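Local atomic coordinates of piwi domain-containing protein (Vanderwaltozyma polyspora, PDB entry 5THE), a protein that probably binds guide RNA and takes part in RNA-guided target cleavage, as other Argonautes do; this fragment is the C-terminal lobe. Residues L475-R481 and V488-Y494. Residues are numbered along the deposited sequence; the frame is centred on the assembly and turned at random.
Sequences LCYIFGR and VPAPVYY. With nucleotides of chain B.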
loop_
_atom_site.group_PDB
_atom_site.type_symbol
_atom_site.label_atom_id
_atom_site.label_comp_id
_atom_site.label_asym_id
_atom_site.label_seq_id
_atom_site.Cartn_x
_atom_site.Cartn_y
_atom_site.Cartn_z
ATOM N N LEU A 475 -2.958 7.490 8.933
ATOM C CA LEU A 475 -2.824 6.832 7.646
ATOM C C LEU A 475 -2.363 5.387 7.773
ATOM O O LEU A 475 -2.440 4.644 6.792
ATOM C CB LEU A 475 -1.871 7.621 6.758
ATOM C CG LEU A 475 -2.470 8.872 6.125
ATOM C CD1 LEU A 475 -1.393 9.667 5.430
ATOM C CD2 LEU A 475 -3.541 8.464 5.153
ATOM N N CYS A 476 -1.901 4.978 8.953
ATOM C CA CYS A 476 -1.559 3.585 9.209
ATOM C C CYS A 476 -2.785 2.701 9.374
ATOM O O CYS A 476 -2.662 1.478 9.275
ATOM C CB CYS A 476 -0.672 3.498 10.450
ATOM S SG CYS A 476 0.971 4.230 10.165
ATOM N N TYR A 477 -3.957 3.286 9.574
ATOM C CA TYR A 477 -5.177 2.536 9.808
ATOM C C TYR A 477 -6.005 2.314 8.547
ATOM O O TYR A 477 -7.088 1.741 8.640
ATOM C CB TYR A 477 -6.033 3.250 10.868
ATOM C CG TYR A 477 -5.493 3.131 12.274
ATOM C CD1 TYR A 477 -4.310 3.782 12.651
ATOM C CD2 TYR A 477 -6.157 2.366 13.227
ATOM C CE1 TYR A 477 -3.817 3.680 13.935
ATOM C CE2 TYR A 477 -5.671 2.257 14.520
ATOM C CZ TYR A 477 -4.504 2.920 14.861
ATOM O OH TYR A 477 -4.027 2.801 16.132
ATOM N N ILE A 478 -5.539 2.740 7.372
ATOM C CA ILE A 478 -6.328 2.497 6.172
ATOM C C ILE A 478 -5.516 1.747 5.127
ATOM O O ILE A 478 -5.599 2.038 3.931
ATOM C CB ILE A 478 -6.897 3.802 5.588
ATOM C CG1 ILE A 478 -5.817 4.862 5.451
ATOM C CG2 ILE A 478 -8.038 4.319 6.447
ATOM C CD1 ILE A 478 -6.357 6.157 4.962
ATOM N N PHE A 479 -4.721 0.783 5.560
ATOM C CA PHE A 479 -4.113 -0.152 4.621
ATOM C C PHE A 479 -5.171 -1.197 4.277
ATOM O O PHE A 479 -5.513 -2.046 5.108
ATOM C CB PHE A 479 -2.863 -0.764 5.233
ATOM C CG PHE A 479 -2.109 -1.659 4.307
ATOM C CD1 PHE A 479 -1.505 -1.152 3.166
ATOM C CD2 PHE A 479 -1.969 -3.007 4.596
ATOM C CE1 PHE A 479 -0.778 -1.974 2.331
ATOM C CE2 PHE A 479 -1.257 -3.836 3.759
ATOM C CZ PHE A 479 -0.658 -3.326 2.619
ATOM N N GLY A 480 -5.715 -1.120 3.069
ATOM C CA GLY A 480 -6.989 -1.758 2.785
ATOM C C GLY A 480 -6.973 -3.278 2.716
ATOM O O GLY A 480 -8.054 -3.870 2.621
ATOM N N ARG A 481 -5.807 -3.930 2.763
ATOM C CA ARG A 481 -5.797 -5.391 2.763
ATOM C C ARG A 481 -5.487 -6.003 4.128
ATOM O O ARG A 481 -5.296 -7.220 4.225
ATOM C CB ARG A 481 -4.828 -5.925 1.699
ATOM C CG ARG A 481 -3.354 -5.928 2.066
ATOM C CD ARG A 481 -2.506 -6.522 0.939
ATOM N NE ARG A 481 -1.104 -6.617 1.329
ATOM C CZ ARG A 481 -0.097 -6.887 0.502
ATOM N NH1 ARG A 481 -0.311 -7.082 -0.798
ATOM N NH2 ARG A 481 1.133 -6.961 0.982
ATOM N N VAL A 488 3.675 1.723 8.863
ATOM C CA VAL A 488 4.059 2.854 8.025
ATOM C C VAL A 488 2.776 3.330 7.347
ATOM O O VAL A 488 1.884 2.510 7.109
ATOM C CB VAL A 488 5.169 2.420 7.043
ATOM C CG1 VAL A 488 4.597 1.627 5.865
ATOM C CG2 VAL A 488 6.008 3.580 6.609
ATOM N N PRO A 489 2.601 4.616 7.045
ATOM C CA PRO A 489 1.322 5.047 6.453
ATOM C C PRO A 489 1.011 4.281 5.176
ATOM O O PRO A 489 1.908 3.909 4.417
ATOM C CB PRO A 489 1.540 6.539 6.184
ATOM C CG PRO A 489 2.522 6.949 7.301
ATOM C CD PRO A 489 3.477 5.759 7.348
ATOM N N ALA A 490 -0.280 4.042 4.951
ATOM C CA ALA A 490 -0.695 3.236 3.805
ATOM C C ALA A 490 -0.099 3.693 2.473
ATOM O O ALA A 490 0.271 2.822 1.672
ATOM C CB ALA A 490 -2.227 3.212 3.735
ATOM N N PRO A 491 0.029 4.994 2.173
ATOM C CA PRO A 491 0.660 5.378 0.896
ATOM C C PRO A 491 2.044 4.800 0.715
ATOM O O PRO A 491 2.410 4.440 -0.408
ATOM C CB PRO A 491 0.721 6.913 0.982
ATOM C CG PRO A 491 -0.324 7.277 1.954
ATOM C CD PRO A 491 -0.415 6.177 2.938
ATOM N N VAL A 492 2.832 4.736 1.798
ATOM C CA VAL A 492 4.184 4.197 1.722
ATOM C C VAL A 492 4.135 2.706 1.441
ATOM O O VAL A 492 4.807 2.204 0.535
ATOM C CB VAL A 492 4.955 4.496 3.021
ATOM C CG1 VAL A 492 6.300 3.716 3.054
ATOM C CG2 VAL A 492 5.184 5.981 3.171
ATOM N N TYR A 493 3.331 1.984 2.215
ATOM C CA TYR A 493 3.150 0.556 1.985
ATOM C C TYR A 493 2.689 0.293 0.552
ATOM O O TYR A 493 3.233 -0.573 -0.140
ATOM C CB TYR A 493 2.139 0.019 3.005
ATOM C CG TYR A 493 2.454 -1.334 3.630
ATOM C CD1 TYR A 493 2.683 -2.459 2.844
ATOM C CD2 TYR A 493 2.449 -1.496 5.026
ATOM C CE1 TYR A 493 2.951 -3.709 3.427
ATOM C CE2 TYR A 493 2.719 -2.721 5.617
ATOM C CZ TYR A 493 2.965 -3.829 4.818
ATOM O OH TYR A 493 3.228 -5.045 5.414
ATOM N N TYR A 494 1.689 1.046 0.086
ATOM C CA TYR A 494 1.221 0.895 -1.294
ATOM C C TYR A 494 2.337 1.127 -2.304
ATOM O O TYR A 494 2.446 0.395 -3.298
ATOM C CB TYR A 494 0.087 1.869 -1.579
ATOM C CG TYR A 494 -1.187 1.582 -0.834
ATOM C CD1 TYR A 494 -1.558 0.275 -0.524
ATOM C CD2 TYR A 494 -2.036 2.616 -0.464
ATOM C CE1 TYR A 494 -2.748 0.008 0.148
ATOM C CE2 TYR A 494 -3.227 2.362 0.212
ATOM C CZ TYR A 494 -3.568 1.056 0.520
ATOM O OH TYR A 494 -4.737 0.801 1.186
ATOM P P A B 4 0.324 -7.760 4.751
ATOM O OP1 A B 4 0.328 -6.746 3.665
ATOM O OP2 A B 4 1.088 -9.009 4.648
ATOM O "O5'" A B 4 0.734 -7.033 6.104
ATOM C "C5'" A B 4 -0.098 -6.020 6.639
ATOM C "C4'" A B 4 -0.347 -6.216 8.109
ATOM O "O4'" A B 4 -1.060 -7.452 8.337
ATOM C "C3'" A B 4 0.885 -6.327 8.985
ATOM O "O3'" A B 4 1.425 -5.053 9.265
ATOM C "C2'" A B 4 0.340 -7.055 10.209
ATOM O "O2'" A B 4 -0.407 -6.162 11.029
ATOM C "C1'" A B 4 -0.647 -8.027 9.551
ATOM N N9 A B 4 -0.018 -9.311 9.223
ATOM C C8 A B 4 0.833 -9.567 8.177
ATOM N N7 A B 4 1.244 -10.809 8.121
ATOM C C5 A B 4 0.614 -11.402 9.200
ATOM C C6 A B 4 0.647 -12.712 9.659
ATOM N N6 A B 4 1.384 -13.645 9.046
ATOM N N1 A B 4 -0.096 -13.003 10.751
ATOM C C2 A B 4 -0.824 -12.020 11.325
ATOM N N3 A B 4 -0.942 -10.735 10.974
ATOM C C4 A B 4 -0.175 -10.498 9.894
ATOM P P A B 3 -1.261 -11.432 1.088
ATOM O OP1 A B 3 -1.145 -10.321 0.094
ATOM O OP2 A B 3 -0.181 -12.455 1.211
ATOM O "O5'" A B 3 -1.556 -10.840 2.541
ATOM C "C5'" A B 3 -2.551 -9.843 2.711
ATOM C "C4'" A B 3 -2.876 -9.634 4.164
ATOM O "O4'" A B 3 -3.529 -10.802 4.724
ATOM C "C3'" A B 3 -1.687 -9.409 5.078
ATOM O "O3'" A B 3 -1.223 -8.086 5.000
ATOM C "C2'" A B 3 -2.261 -9.765 6.440
ATOM O "O2'" A B 3 -3.068 -8.701 6.931
ATOM C "C1'" A B 3 -3.160 -10.950 6.077
ATOM N N9 A B 3 -2.389 -12.186 6.200
ATOM C C8 A B 3 -1.487 -12.704 5.296
ATOM N N7 A B 3 -0.912 -13.801 5.726
ATOM C C5 A B 3 -1.472 -13.999 6.975
ATOM C C6 A B 3 -1.254 -14.995 7.919
ATOM N N6 A B 3 -0.391 -16.003 7.699
ATOM N N1 A B 3 -1.963 -14.904 9.064
ATOM C C2 A B 3 -2.814 -13.870 9.228
ATOM N N3 A B 3 -3.101 -12.852 8.409
ATOM C C4 A B 3 -2.374 -12.997 7.292
ATOM P P A B 5 2.986 -4.745 9.087
ATOM O OP1 A B 5 3.102 -3.285 9.365
ATOM O OP2 A B 5 3.471 -5.322 7.816
ATOM O "O5'" A B 5 3.650 -5.489 10.317
ATOM C "C5'" A B 5 3.281 -5.136 11.639
ATOM C "C4'" A B 5 3.667 -6.214 12.618
ATOM O "O4'" A B 5 2.954 -7.434 12.302
ATOM C "C3'" A B 5 5.134 -6.615 12.593
ATOM O "O3'" A B 5 5.911 -5.754 13.393
ATOM C "C2'" A B 5 5.103 -8.051 13.102
ATOM O "O2'" A B 5 4.987 -8.078 14.515
ATOM C "C1'" A B 5 3.779 -8.551 12.528
ATOM N N9 A B 5 3.964 -9.251 11.254
ATOM C C8 A B 5 4.046 -8.731 9.984
ATOM N N7 A B 5 4.212 -9.659 9.071
ATOM C C5 A B 5 4.242 -10.843 9.797
ATOM C C6 A B 5 4.387 -12.176 9.405
ATOM N N6 A B 5 4.543 -12.526 8.127
ATOM N N1 A B 5 4.369 -13.118 10.386
ATOM C C2 A B 5 4.212 -12.731 11.668
ATOM N N3 A B 5 4.060 -11.498 12.158
ATOM C C4 A B 5 4.092 -10.607 11.150
HETATM O O HOH W 1 -6.175 2.949 1.734
#
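Phe479 has its CG anti to the backbone N (chi1 -176°), which carries the ring to Tyr493 and Tyr494, while Tyr494, with CG beside its own N (chi1 -68°), sends its hydroxyl back to Gly480. These three rings form an aromatic cluster in the Piwi domain, an RNase H-like fold, where the loop after helix 465-475 meets the start of helix 490-515. Tyr493 lies over one face of Phe479, centroids 4.2 Å apart and planes tilted by 31°. Tyr494 is slid aside, its CE1 3.5 Å from Phe479 CD1, with hardly any ring overlap. Two hydrogen bonds cross between the segments: Ala490 N donates to Leu475 O (2.9 Å), just after Pro489 at the N-cap position, and Gly480 N donates to Tyr494 OH at 2.9 Å. Cys476 SG packs 3.5 Å from Pro489 N, and Leu475 CB lies against Pro489 CB. Phe479 CE2 and the Tyr493 hydroxyl border the RNA backbone. Tyr493 OH lies very close to OP2 of A5 of chain B (2.4 Å), so that bond is doubtful in detail, and Ile549 O holds Arg481 NH1. The Arg481 guanidinium presents its edge to A4 of chain B, where NE and NH2 both grip OP1, NE at 2.7 Å.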